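Local coordinates for penicillin-binding protein PbpB (Mycobacterium tuberculosis, PDB 6KGU), which synthesises cross-linked peptidoglycan from lipid intermediates and carries a penicillin-sensitive transpeptidase domain, to which the beta-lactam aztreonam is bound, at residues 29-34 with 125-130; 16-21 with 154-159; 133-138 with 239-244; 25-30 with 197-202. One frame throughout, in Å; residues are numbered along the deposited sequence.

Contact 1 of 4, residues 29-34 with 125-130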
loop_
_atom_site.group_PDB
_atom_site.type_symbol
_atom_site.label_atom_id
_atom_site.label_comp_id
_atom_site.label_asym_id
_atom_site.label_seq_id
_atom_site.Cartn_x
_atom_site.Cartn_y
_atom_site.Cartn_z
ATOM N N LEU A 29 -8.695 21.042 1.414
ATOM C CA LEU A 29 -7.555 20.706 2.257
ATOM C C LEU A 29 -6.647 21.900 2.499
ATOM O O LEU A 29 -6.123 22.066 3.602
ATOM C CB LEU A 29 -6.751 19.564 1.620
ATOM C CG LEU A 29 -7.485 18.220 1.601
ATOM C CD1 LEU A 29 -6.886 17.250 0.570
ATOM C CD2 LEU A 29 -7.492 17.602 3.003
ATOM N N ALA A 30 -6.450 22.745 1.492
ATOM C CA ALA A 30 -5.617 23.919 1.665
ATOM C C ALA A 30 -6.184 25.018 0.783
ATOM O O ALA A 30 -6.499 24.771 -0.382
ATOM C CB ALA A 30 -4.153 23.628 1.306
ATOM N N PHE A 31 -6.315 26.219 1.337
ATOM C CA PHE A 31 -6.790 27.359 0.565
ATOM C C PHE A 31 -6.256 28.630 1.207
ATOM O O PHE A 31 -5.837 28.635 2.370
ATOM C CB PHE A 31 -8.322 27.383 0.473
ATOM C CG PHE A 31 -9.010 27.656 1.777
ATOM C CD1 PHE A 31 -9.266 28.962 2.187
ATOM C CD2 PHE A 31 -9.429 26.610 2.586
ATOM C CE1 PHE A 31 -9.902 29.217 3.388
ATOM C CE2 PHE A 31 -10.067 26.857 3.793
ATOM C CZ PHE A 31 -10.310 28.161 4.194
ATOM N N THR A 32 -6.279 29.714 0.436
ATOM C CA THR A 32 -5.665 30.970 0.842
ATOM C C THR A 32 -6.733 32.011 1.162
ATOM O O THR A 32 -7.766 32.080 0.493
ATOM C CB THR A 32 -4.722 31.466 -0.252
ATOM O OG1 THR A 32 -3.592 30.584 -0.330
ATOM C CG2 THR A 32 -4.240 32.894 0.017
ATOM N N ILE A 33 -6.500 32.793 2.213
ATOM C CA ILE A 33 -7.316 33.967 2.513
ATOM C C ILE A 33 -6.418 35.197 2.508
ATOM O O ILE A 33 -5.237 35.141 2.863
ATOM C CB ILE A 33 -8.069 33.862 3.860
ATOM C CG1 ILE A 33 -7.100 34.125 5.029
ATOM C CG2 ILE A 33 -8.750 32.525 3.987
ATOM C CD1 ILE A 33 -7.662 33.810 6.429
ATOM N N GLU A 34 -6.994 36.320 2.099
ATOM C CA GLU A 34 -6.261 37.579 2.104
ATOM C C GLU A 34 -6.281 38.194 3.493
ATOM O O GLU A 34 -7.320 38.237 4.154
ATOM C CB GLU A 34 -6.864 38.558 1.100
ATOM C CG GLU A 34 -6.219 38.514 -0.262
ATOM C CD GLU A 34 -6.572 39.732 -1.096
ATOM O OE1 GLU A 34 -6.603 40.856 -0.539
ATOM O OE2 GLU A 34 -6.806 39.562 -2.311
ATOM N N LEU A 125 -2.786 34.392 3.672
ATOM C CA LEU A 125 -2.672 33.379 4.718
ATOM C C LEU A 125 -3.157 32.035 4.192
ATOM O O LEU A 125 -4.310 31.911 3.769
ATOM C CB LEU A 125 -3.482 33.770 5.950
ATOM C CG LEU A 125 -3.238 35.157 6.533
ATOM C CD1 LEU A 125 -4.111 35.351 7.767
ATOM C CD2 LEU A 125 -1.764 35.328 6.858
ATOM N N ARG A 126 -2.288 31.030 4.237
ATOM C CA ARG A 126 -2.668 29.679 3.851
ATOM C C ARG A 126 -3.437 29.018 4.992
ATOM O O ARG A 126 -3.027 29.099 6.153
ATOM C CB ARG A 126 -1.424 28.863 3.495
ATOM C CG ARG A 126 -1.715 27.624 2.662
ATOM C CD ARG A 126 -2.338 28.013 1.315
ATOM N NE ARG A 126 -2.281 26.921 0.344
ATOM C CZ ARG A 126 -2.997 26.866 -0.774
ATOM N NH1 ARG A 126 -3.838 27.853 -1.068
ATOM N NH2 ARG A 126 -2.878 25.816 -1.589
ATOM N N GLN A 127 -4.561 28.388 4.664
ATOM C CA GLN A 127 -5.439 27.754 5.641
ATOM C C GLN A 127 -5.439 26.248 5.434
ATOM O O GLN A 127 -5.583 25.782 4.302
ATOM C CB GLN A 127 -6.872 28.280 5.506
ATOM C CG GLN A 127 -6.972 29.786 5.587
ATOM C CD GLN A 127 -6.553 30.302 6.938
ATOM O OE1 GLN A 127 -5.555 30.994 7.067
ATOM N NE2 GLN A 127 -7.309 29.952 7.958
ATOM N N TYR A 128 -5.318 25.494 6.533
ATOM C CA TYR A 128 -5.379 24.033 6.525
ATOM C C TYR A 128 -6.496 23.657 7.483
ATOM O O TYR A 128 -6.242 23.350 8.654
ATOM C CB TYR A 128 -4.044 23.393 6.926
ATOM C CG TYR A 128 -2.931 23.740 5.967
ATOM C CD1 TYR A 128 -2.778 23.042 4.772
ATOM C CD2 TYR A 128 -2.059 24.796 6.234
ATOM C CE1 TYR A 128 -1.775 23.379 3.870
ATOM C CE2 TYR A 128 -1.058 25.145 5.339
ATOM C CZ TYR A 128 -0.921 24.431 4.160
ATOM O OH TYR A 128 0.077 24.760 3.269
ATOM N N PRO A 129 -7.750 23.712 7.034
ATOM C CA PRO A 129 -8.867 23.517 7.968
ATOM C C PRO A 129 -8.862 22.152 8.633
ATOM O O PRO A 129 -9.406 22.024 9.734
ATOM C CB PRO A 129 -10.105 23.715 7.083
ATOM C CG PRO A 129 -9.623 23.393 5.693
ATOM C CD PRO A 129 -8.209 23.915 5.649
ATOM N N GLY A 130 -8.249 21.139 8.022
ATOM C CA GLY A 130 -8.139 19.835 8.647
ATOM C C GLY A 130 -6.885 19.615 9.461
ATOM O O GLY A 130 -6.674 18.512 9.971
HETATM O O HOH W 1 -6.808 20.764 5.781
HETATM O O HOH W 2 -6.599 29.068 -2.466
#
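An antiparallel beta pair, between an edge strand (122-127) of a mixed sheet and its neighbour 28-36, forms where F31, T32 and I33 run against Q127, R126 and L125. The short strand segments make an angle of 142°, and hydrogen-bonded pairs flank a non-hydrogen-bonded one. F31 N donates to Q127 O at 3.1 Å and Q127 N returns a bond to F31 O at 2.6 Å; I33 and L125 exchange a similar pair, I33 N to L125 O being 2.8 Å. Between them, T32 and R126 put their side chains on one face of the sheet. R126 crosses T32 at about a right angle, its chain bent at chi2 (62°), and NH1 reaches T32 OG1 at 2.8 Å, the hydroxyl oxygen tilted 23° from the guanidinium plane. One face of that guanidinium lies against the backbone of A30 and F31. On the opposite face of the sheet the F31 ring lies over Q127 CB, a CH-pi contact with 3.8 Å from CB to the ring centroid; R28 is its cation-pi partner. At the corner of the chain A30 CB packs on Y128 CE1 at 3.5 Å, and a water donates to L29 O at 2.6 Å while accepting from G130 N. Y128 OH bonds E152. R126 NE forms a salt bridge with E152, while NH1 and NH2 bond the T32 hydroxyl and the G19 carbonyl; three partners probably fix the guanidinium's rotation.

Contact 2 of 4, residues 16-21 with 154-159; sequences AARGSI and SLDAVL
G19 and L159 bring an irregular chain up to the short helix 156-160, with their CA atoms 4.7 Å apart and one nearly straight backbone bond, G19 N to L159 O at 2.8 Å, joining them. The same carbonyl oxygen receives a CA-H...O contact from R18 CA, so two neighbouring residues of 16-21 converge on it. From this point R18 runs out extended, CG anti to its backbone N (chi1 -168°), and ends at D156. Both terminal nitrogens grip a single carboxylate oxygen: NH1 meets D156 OD1 at 2.7 Å, nearly along the C-O axis, and NH2 meets D156 OD1 at 3.0 Å on its anti lone pair. The guanidinium and carboxylate planes are only 29° apart, an almost coplanar salt bridge. Over the centre of the guanidinium lies L159 CB, 3.8 Å above the plane, so an apolar group backs one side of the charge. Both L159 methyls reach I21, CD1 meeting I21 CD1 at 3.8 Å, and L159 CD2 also comes to S20 O at 3.6 Å. D156 is itself held by H146 and G147, and R18 NH2 has a second carboxylate partner in E152 of helix 150-154. The contact lays helix 156-160, by L159 on V193, against strand 192-195 and against the chain leading into strand 21-22, with R18 reaching on to T32 of strand 28-36.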
loop_
_atom_site.group_PDB
_atom_site.type_symbol
_atom_site.label_atom_id
_atom_site.label_comp_id
_atom_site.label_asym_id
_atom_site.label_seq_id
_atom_site.Cartn_x
_atom_site.Cartn_y
_atom_site.Cartn_z
ATOM N N ALA A 16 -0.542 37.040 -8.376
ATOM C CA ALA A 16 -1.391 35.875 -8.599
ATOM C C ALA A 16 -1.892 35.321 -7.269
ATOM O O ALA A 16 -1.152 35.264 -6.283
ATOM C CB ALA A 16 -0.629 34.795 -9.356
ATOM N N ALA A 17 -3.155 34.912 -7.241
ATOM C CA ALA A 17 -3.749 34.303 -6.057
ATOM C C ALA A 17 -3.509 32.793 -6.067
ATOM O O ALA A 17 -3.790 32.118 -7.066
ATOM C CB ALA A 17 -5.247 34.602 -5.992
ATOM N N ARG A 18 -3.014 32.265 -4.952
ATOM C CA ARG A 18 -2.681 30.848 -4.886
ATOM C C ARG A 18 -3.927 29.982 -5.021
ATOM O O ARG A 18 -4.976 30.275 -4.447
ATOM C CB ARG A 18 -1.958 30.524 -3.578
ATOM C CG ARG A 18 -1.319 29.134 -3.573
ATOM C CD ARG A 18 -0.368 28.966 -2.394
ATOM N NE ARG A 18 0.288 27.655 -2.399
ATOM C CZ ARG A 18 1.392 27.384 -3.090
ATOM N NH1 ARG A 18 1.961 28.334 -3.842
ATOM N NH2 ARG A 18 1.924 26.173 -3.042
ATOM N N GLY A 19 -3.807 28.915 -5.797
ATOM C CA GLY A 19 -4.900 27.977 -5.932
ATOM C C GLY A 19 -5.043 27.077 -4.712
ATOM O O GLY A 19 -4.186 27.008 -3.826
ATOM N N SER A 20 -6.168 26.381 -4.659
ATOM C CA SER A 20 -6.510 25.510 -3.543
ATOM C C SER A 20 -6.143 24.062 -3.843
ATOM O O SER A 20 -5.947 23.671 -4.994
ATOM C CB SER A 20 -8.006 25.604 -3.223
ATOM O OG SER A 20 -8.354 26.903 -2.785
ATOM N N ILE A 21 -6.074 23.259 -2.783
ATOM C CA ILE A 21 -5.942 21.810 -2.877
ATOM C C ILE A 21 -7.186 21.224 -2.223
ATOM O O ILE A 21 -7.443 21.483 -1.042
ATOM C CB ILE A 21 -4.661 21.294 -2.188
ATOM C CG1 ILE A 21 -3.402 21.914 -2.809
ATOM C CG2 ILE A 21 -4.615 19.751 -2.236
ATOM C CD1 ILE A 21 -2.090 21.560 -2.094
ATOM N N SER A 154 5.803 20.547 -4.696
ATOM C CA SER A 154 6.022 19.870 -5.974
ATOM C C SER A 154 5.052 20.353 -7.042
ATOM O O SER A 154 5.377 20.303 -8.229
ATOM C CB SER A 154 5.904 18.350 -5.812
ATOM O OG SER A 154 4.570 17.964 -5.498
ATOM N N LEU A 155 3.858 20.804 -6.652
ATOM C CA LEU A 155 2.925 21.421 -7.582
ATOM C C LEU A 155 2.875 22.946 -7.449
ATOM O O LEU A 155 1.876 23.559 -7.838
ATOM C CB LEU A 155 1.523 20.831 -7.389
ATOM C CG LEU A 155 1.443 19.334 -7.709
ATOM C CD1 LEU A 155 0.014 18.821 -7.590
ATOM C CD2 LEU A 155 2.021 19.054 -9.103
ATOM N N ASP A 156 3.923 23.569 -6.906
ATOM C CA ASP A 156 3.858 24.998 -6.614
ATOM C C ASP A 156 3.590 25.824 -7.869
ATOM O O ASP A 156 2.808 26.781 -7.830
ATOM C CB ASP A 156 5.151 25.452 -5.944
ATOM C CG ASP A 156 5.089 26.880 -5.477
ATOM O OD1 ASP A 156 4.252 27.178 -4.585
ATOM O OD2 ASP A 156 5.893 27.691 -5.984
ATOM N N ALA A 157 4.218 25.469 -8.992
ATOM C CA ALA A 157 3.999 26.231 -10.220
ATOM C C ALA A 157 2.536 26.203 -10.635
ATOM O O ALA A 157 1.982 27.226 -11.052
ATOM C CB ALA A 157 4.885 25.694 -11.345
ATOM N N VAL A 158 1.883 25.047 -10.497
ATOM C CA VAL A 158 0.452 24.958 -10.787
ATOM C C VAL A 158 -0.350 25.776 -9.782
ATOM O O VAL A 158 -1.303 26.478 -10.147
ATOM C CB VAL A 158 0.002 23.481 -10.798
ATOM C CG1 VAL A 158 -1.489 23.381 -11.036
ATOM C CG2 VAL A 158 0.765 22.695 -11.859
ATOM N N LEU A 159 0.017 25.693 -8.501
ATOM C CA LEU A 159 -0.736 26.366 -7.450
ATOM C C LEU A 159 -0.426 27.862 -7.368
ATOM O O LEU A 159 -1.310 28.656 -7.011
ATOM C CB LEU A 159 -0.442 25.693 -6.099
ATOM C CG LEU A 159 -0.986 24.262 -5.912
ATOM C CD1 LEU A 159 -0.282 23.550 -4.743
ATOM C CD2 LEU A 159 -2.516 24.301 -5.697
#

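Contact 3 of 4, residues 133-138 with 239-244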
loop_
_atom_site.group_PDB
_atom_site.type_symbol
_atom_site.label_atom_id
_atom_site.label_comp_id
_atom_site.label_asym_id
_atom_site.label_seq_id
_atom_site.Cartn_x
_atom_site.Cartn_y
_atom_site.Cartn_z
ATOM N N LEU A 133 -4.696 16.584 8.683
ATOM C CA LEU A 133 -5.366 15.651 7.773
ATOM C C LEU A 133 -4.666 15.592 6.413
ATOM O O LEU A 133 -4.549 16.605 5.713
ATOM C CB LEU A 133 -6.827 16.044 7.587
ATOM C CG LEU A 133 -7.633 15.176 6.603
ATOM C CD1 LEU A 133 -7.811 13.777 7.164
ATOM C CD2 LEU A 133 -9.014 15.787 6.307
ATOM N N ALA A 134 -4.208 14.397 6.038
ATOM C CA ALA A 134 -3.502 14.192 4.771
ATOM C C ALA A 134 -2.324 15.155 4.604
ATOM O O ALA A 134 -1.929 15.474 3.483
ATOM C CB ALA A 134 -4.459 14.315 3.574
ATOM N N ALA A 135 -1.736 15.620 5.716
ATOM C CA ALA A 135 -0.603 16.534 5.593
ATOM C C ALA A 135 0.621 15.850 5.016
ATOM O O ALA A 135 1.488 16.533 4.462
ATOM C CB ALA A 135 -0.242 17.149 6.948
ATOM N N ASN A 136 0.716 14.524 5.140
ATOM C CA ASN A 136 1.816 13.799 4.494
ATOM C C ASN A 136 1.812 14.010 2.983
ATOM O O ASN A 136 2.877 14.013 2.345
ATOM C CB ASN A 136 1.708 12.301 4.820
ATOM C CG ASN A 136 0.301 11.752 4.603
ATOM O OD1 ASN A 136 -0.690 12.289 5.124
ATOM N ND2 ASN A 136 0.205 10.694 3.807
ATOM N N VAL A 137 0.624 14.164 2.404
ATOM C CA VAL A 137 0.444 14.389 0.971
ATOM C C VAL A 137 0.460 15.878 0.643
ATOM O O VAL A 137 1.219 16.326 -0.223
ATOM C CB VAL A 137 -0.869 13.708 0.514
ATOM C CG1 VAL A 137 -1.329 14.235 -0.838
ATOM C CG2 VAL A 137 -0.700 12.166 0.471
ATOM N N VAL A 138 -0.343 16.655 1.374
ATOM C CA VAL A 138 -0.562 18.063 1.053
ATOM C C VAL A 138 0.714 18.870 1.255
ATOM O O VAL A 138 1.081 19.700 0.413
ATOM C CB VAL A 138 -1.717 18.630 1.905
ATOM C CG1 VAL A 138 -1.719 20.166 1.885
ATOM C CG2 VAL A 138 -3.059 18.068 1.459
ATOM N N ASP A 239 1.299 7.444 10.834
ATOM C CA ASP A 239 1.137 7.957 12.185
ATOM C C ASP A 239 1.978 9.220 12.361
ATOM O O ASP A 239 2.878 9.510 11.564
ATOM C CB ASP A 239 1.571 6.906 13.207
ATOM C CG ASP A 239 3.081 6.709 13.227
ATOM O OD1 ASP A 239 3.634 6.167 12.231
ATOM O OD2 ASP A 239 3.710 7.082 14.242
ATOM N N ASN A 240 1.676 9.972 13.423
ATOM C CA ASN A 240 2.549 11.057 13.882
ATOM C C ASN A 240 2.654 12.190 12.854
ATOM O O ASN A 240 3.702 12.837 12.742
ATOM C CB ASN A 240 3.947 10.516 14.220
ATOM C CG ASN A 240 4.757 11.463 15.099
ATOM O OD1 ASN A 240 4.192 12.226 15.885
ATOM N ND2 ASN A 240 6.087 11.415 14.966
ATOM N N THR A 241 1.579 12.424 12.089
ATOM C CA THR A 241 1.619 13.363 10.972
ATOM C C THR A 241 1.667 14.798 11.475
ATOM O O THR A 241 0.871 15.196 12.335
ATOM C CB THR A 241 0.395 13.190 10.077
ATOM O OG1 THR A 241 0.287 11.824 9.649
ATOM C CG2 THR A 241 0.505 14.090 8.855
ATOM N N PHE A 242 2.558 15.597 10.892
ATOM C CA PHE A 242 2.733 16.965 11.351
ATOM C C PHE A 242 1.513 17.827 11.018
ATOM O O PHE A 242 0.620 17.452 10.249
ATOM C CB PHE A 242 3.982 17.581 10.736
ATOM C CG PHE A 242 3.782 18.126 9.342
ATOM C CD1 PHE A 242 3.441 17.285 8.289
ATOM C CD2 PHE A 242 3.969 19.472 9.083
ATOM C CE1 PHE A 242 3.283 17.776 6.993
ATOM C CE2 PHE A 242 3.812 19.967 7.800
ATOM C CZ PHE A 242 3.472 19.109 6.747
ATOM N N ASP A 243 1.498 19.018 11.603
ATOM C CA ASP A 243 0.398 19.953 11.387
ATOM C C ASP A 243 0.914 21.160 10.621
ATOM O O ASP A 243 1.605 22.009 11.209
ATOM C CB ASP A 243 -0.207 20.382 12.726
ATOM C CG ASP A 243 -1.398 21.306 12.569
ATOM O OD1 ASP A 243 -1.700 21.767 11.441
ATOM O OD2 ASP A 243 -2.020 21.588 13.603
ATOM N N PRO A 244 0.608 21.286 9.328
ATOM C CA PRO A 244 1.140 22.415 8.549
ATOM C C PRO A 244 0.546 23.768 8.920
ATOM O O PRO A 244 1.030 24.785 8.416
ATOM C CB PRO A 244 0.795 22.035 7.107
ATOM C CG PRO A 244 -0.450 21.193 7.232
ATOM C CD PRO A 244 -0.297 20.431 8.533
HETATM O O HOH W 3 -1.122 10.724 7.465
#
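A135 and N136, at the start of the short helix 135-138, face an irregular run of chain whose T241 CA lies 6.5 Å from N136 CA, and no direct hydrogen bond crosses between them. The methyl of A135 is the hub. Three residues of 239-244 close round A135 CB: T241 with CG2 at 3.7 Å, F242 with CE1 at 3.6 Å, and P244 with CD, also at 3.6 Å; the F242 carbonyl oxygen comes nearer still, 3.4 Å from A135 CB. The F242 ring is turned by a chi1 of 83°, which places CG between the backbone N and the carbonyl carbon, and its rim then meets the helix: CE1 stands 3.3 Å from A135 O, the oxygen lying near the ring plane at the edge. P244 CD sits above one face of the same ring, offset toward the rim. Polar side chains meet only through a water, which bonds T241 OG1 at 2.8 Å and gives a weak hydrogen bond to N136 OD1. The amide nitrogen ND2 of N136 turns instead to M236 O and N258 OD1, so both amide atoms have partners. The helix start is tight, A134 O accepting from both V137 N and V138 N. Around this buried site T241 touches Q206 of helix 199-216 and V138 rests on L29 of strand 28-36. The loop, which follows strand 233-238, thereby brings the transpeptidase domain against the N-terminal part of the chain.

Contact 4 of 4, residues 25-30 with 197-202; sequences NNDRLA and LDNDIQ
N199 and D27 make the tight polar part of this contact, and L29, laid against the N199 amide, its buried flank. N199 ND2 donates to D27 OD2 at 2.7 Å with an angle of 169°, the oxygen lying in the amide plane; the nitrogen reaches it on the anti side, 29° out of the carboxylate plane. The two flat groups are strongly turned, their planes 73° apart, so the bond is a point meeting and not a stack. Behind it L29 and N199 slide past each other in opposite directions, L29 CD2 coming to 3.5 Å of N199 OD1, so that the amide is held between an exposed carboxylate and a buried leucine. Contacts thin out beyond this. L29 CD1 is 4.5 Å from L197 CD1, a loose approach, and on the exposed side N25 ND2 stands 3.8 Å from D198 OD2, with no hydrogen bond between them. D198 spends its other oxygen on its own helix: OD1 accepts from I201 N at 3.2 Å and, weakly, from D200 N. A second carboxylate joins both segments, for D23 accepts from N25 N and D27 N through one oxygen and from N199 N through the other. The arrangement is that of an aspartate N-cap at the start of helix 199-216, met by a turn that leads into strand 28-36, where L29 and A30 both face I21 as a classic beta bulge.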
loop_
_atom_site.group_PDB
_atom_site.type_symbol
_atom_site.label_atom_id
_atom_site.label_comp_id
_atom_site.label_asym_id
_atom_site.label_seq_id
_atom_site.Cartn_x
_atom_site.Cartn_y
_atom_site.Cartn_z
ATOM N N ASN A 25 -14.155 15.288 -3.807
ATOM C CA ASN A 25 -15.478 15.881 -3.696
ATOM C C ASN A 25 -15.423 17.376 -3.422
ATOM O O ASN A 25 -16.411 17.949 -2.961
ATOM C CB ASN A 25 -16.271 15.160 -2.610
ATOM C CG ASN A 25 -16.336 13.663 -2.845
ATOM O OD1 ASN A 25 -16.648 13.214 -3.951
ATOM N ND2 ASN A 25 -16.050 12.884 -1.809
ATOM N N ASN A 26 -14.278 18.006 -3.682
ATOM C CA ASN A 26 -14.051 19.439 -3.523
ATOM C C ASN A 26 -14.065 19.897 -2.072
ATOM O O ASN A 26 -14.158 21.091 -1.808
ATOM C CB ASN A 26 -15.049 20.257 -4.349
ATOM C CG ASN A 26 -14.545 20.514 -5.740
ATOM O OD1 ASN A 26 -14.594 19.637 -6.606
ATOM N ND2 ASN A 26 -14.022 21.717 -5.962
ATOM N N ASP A 27 -13.940 18.988 -1.119
ATOM C CA ASP A 27 -13.714 19.395 0.262
ATOM C C ASP A 27 -12.303 19.954 0.405
ATOM O O ASP A 27 -11.326 19.301 0.027
ATOM C CB ASP A 27 -13.918 18.209 1.198
ATOM C CG ASP A 27 -13.966 18.618 2.646
ATOM O OD1 ASP A 27 -14.659 19.610 2.957
ATOM O OD2 ASP A 27 -13.289 17.961 3.473
ATOM N N ARG A 28 -12.189 21.167 0.940
ATOM C CA ARG A 28 -10.911 21.867 0.905
ATOM C C ARG A 28 -9.919 21.256 1.886
ATOM O O ARG A 28 -10.255 20.978 3.039
ATOM C CB ARG A 28 -11.110 23.349 1.209
ATOM C CG ARG A 28 -11.913 24.085 0.131
ATOM C CD ARG A 28 -12.126 25.548 0.502
ATOM N NE ARG A 28 -12.861 25.695 1.757
ATOM C CZ ARG A 28 -13.086 26.858 2.360
ATOM N NH1 ARG A 28 -12.623 27.991 1.826
ATOM N NH2 ARG A 28 -13.773 26.891 3.497
ATOM N N LEU A 29 -8.695 21.042 1.414
ATOM C CA LEU A 29 -7.555 20.706 2.257
ATOM C C LEU A 29 -6.647 21.900 2.499
ATOM O O LEU A 29 -6.123 22.066 3.602
ATOM C CB LEU A 29 -6.751 19.564 1.620
ATOM C CG LEU A 29 -7.485 18.220 1.601
ATOM C CD1 LEU A 29 -6.886 17.250 0.570
ATOM C CD2 LEU A 29 -7.492 17.602 3.003
ATOM N N ALA A 30 -6.450 22.745 1.492
ATOM C CA ALA A 30 -5.617 23.919 1.665
ATOM C C ALA A 30 -6.184 25.018 0.783
ATOM O O ALA A 30 -6.499 24.771 -0.382
ATOM C CB ALA A 30 -4.153 23.628 1.306
ATOM N N LEU A 197 -8.032 11.689 -3.219
ATOM C CA LEU A 197 -8.375 11.418 -1.827
ATOM C C LEU A 197 -9.852 11.667 -1.552
ATOM O O LEU A 197 -10.465 12.588 -2.100
ATOM C CB LEU A 197 -7.554 12.295 -0.866
ATOM C CG LEU A 197 -6.031 12.122 -0.813
ATOM C CD1 LEU A 197 -5.418 13.050 0.255
ATOM C CD2 LEU A 197 -5.623 10.652 -0.557
ATOM N N ASP A 198 -10.410 10.841 -0.681
ATOM C CA ASP A 198 -11.713 11.066 -0.079
ATOM C C ASP A 198 -11.451 11.420 1.379
ATOM O O ASP A 198 -11.003 10.568 2.152
ATOM C CB ASP A 198 -12.589 9.823 -0.229
ATOM C CG ASP A 198 -13.965 9.982 0.394
ATOM O OD1 ASP A 198 -14.069 10.511 1.511
ATOM O OD2 ASP A 198 -14.943 9.555 -0.241
ATOM N N ASN A 199 -11.752 12.669 1.753
ATOM C CA ASN A 199 -11.391 13.162 3.079
ATOM C C ASN A 199 -12.037 12.348 4.187
ATOM O O ASN A 199 -11.433 12.182 5.247
ATOM C CB ASN A 199 -11.756 14.640 3.216
ATOM C CG ASN A 199 -10.721 15.555 2.560
ATOM O OD1 ASN A 199 -9.701 15.086 2.042
ATOM N ND2 ASN A 199 -10.978 16.857 2.580
ATOM N N ASP A 200 -13.244 11.819 3.966
ATOM C CA ASP A 200 -13.876 10.984 4.981
ATOM C C ASP A 200 -13.104 9.684 5.170
ATOM O O ASP A 200 -12.821 9.271 6.298
ATOM C CB ASP A 200 -15.329 10.681 4.602
ATOM C CG ASP A 200 -16.174 11.941 4.436
ATOM O OD1 ASP A 200 -15.906 12.953 5.131
ATOM O OD2 ASP A 200 -17.115 11.905 3.617
ATOM N N ILE A 201 -12.767 9.018 4.072
ATOM C CA ILE A 201 -11.965 7.806 4.175
ATOM C C ILE A 201 -10.594 8.132 4.762
ATOM O O ILE A 201 -10.134 7.474 5.705
ATOM C CB ILE A 201 -11.871 7.112 2.806
ATOM C CG1 ILE A 201 -13.285 6.715 2.350
ATOM C CG2 ILE A 201 -10.920 5.922 2.888
ATOM C CD1 ILE A 201 -13.395 6.163 0.918
ATOM N N GLN A 202 -9.951 9.192 4.256
ATOM C CA GLN A 202 -8.636 9.569 4.766
ATOM C C GLN A 202 -8.678 9.819 6.265
ATOM O O GLN A 202 -7.816 9.343 7.002
ATOM C CB GLN A 202 -8.112 10.814 4.037
ATOM C CG GLN A 202 -6.811 11.379 4.627
ATOM C CD GLN A 202 -5.596 10.588 4.193
ATOM O OE1 GLN A 202 -5.628 9.935 3.157
ATOM N NE2 GLN A 202 -4.505 10.657 4.973
#

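In the fold
Strand 28-36 takes part in contacts 1 and 4, which share L29 and A30, and is touched by contacts 2 and 3. Its bonds to contact 2 are short, L29 N lying 2.8 Å from I21 O and A30 O 2.9 Å from I21 N. The centres of contacts 1 and 2 are about 12 Å apart. Contact 1 meets contact 3 where Y128 CE2 comes to 3.7 Å of P244 O. Contacts 3 and 4, about 13 Å apart at their centres, pack L133 on Q202 and A134 on L197, bringing the turn before helix 135-138 onto the start of helix 199-216. All lie away from the aztreonam pocket and from S269, by similarity the acylated serine.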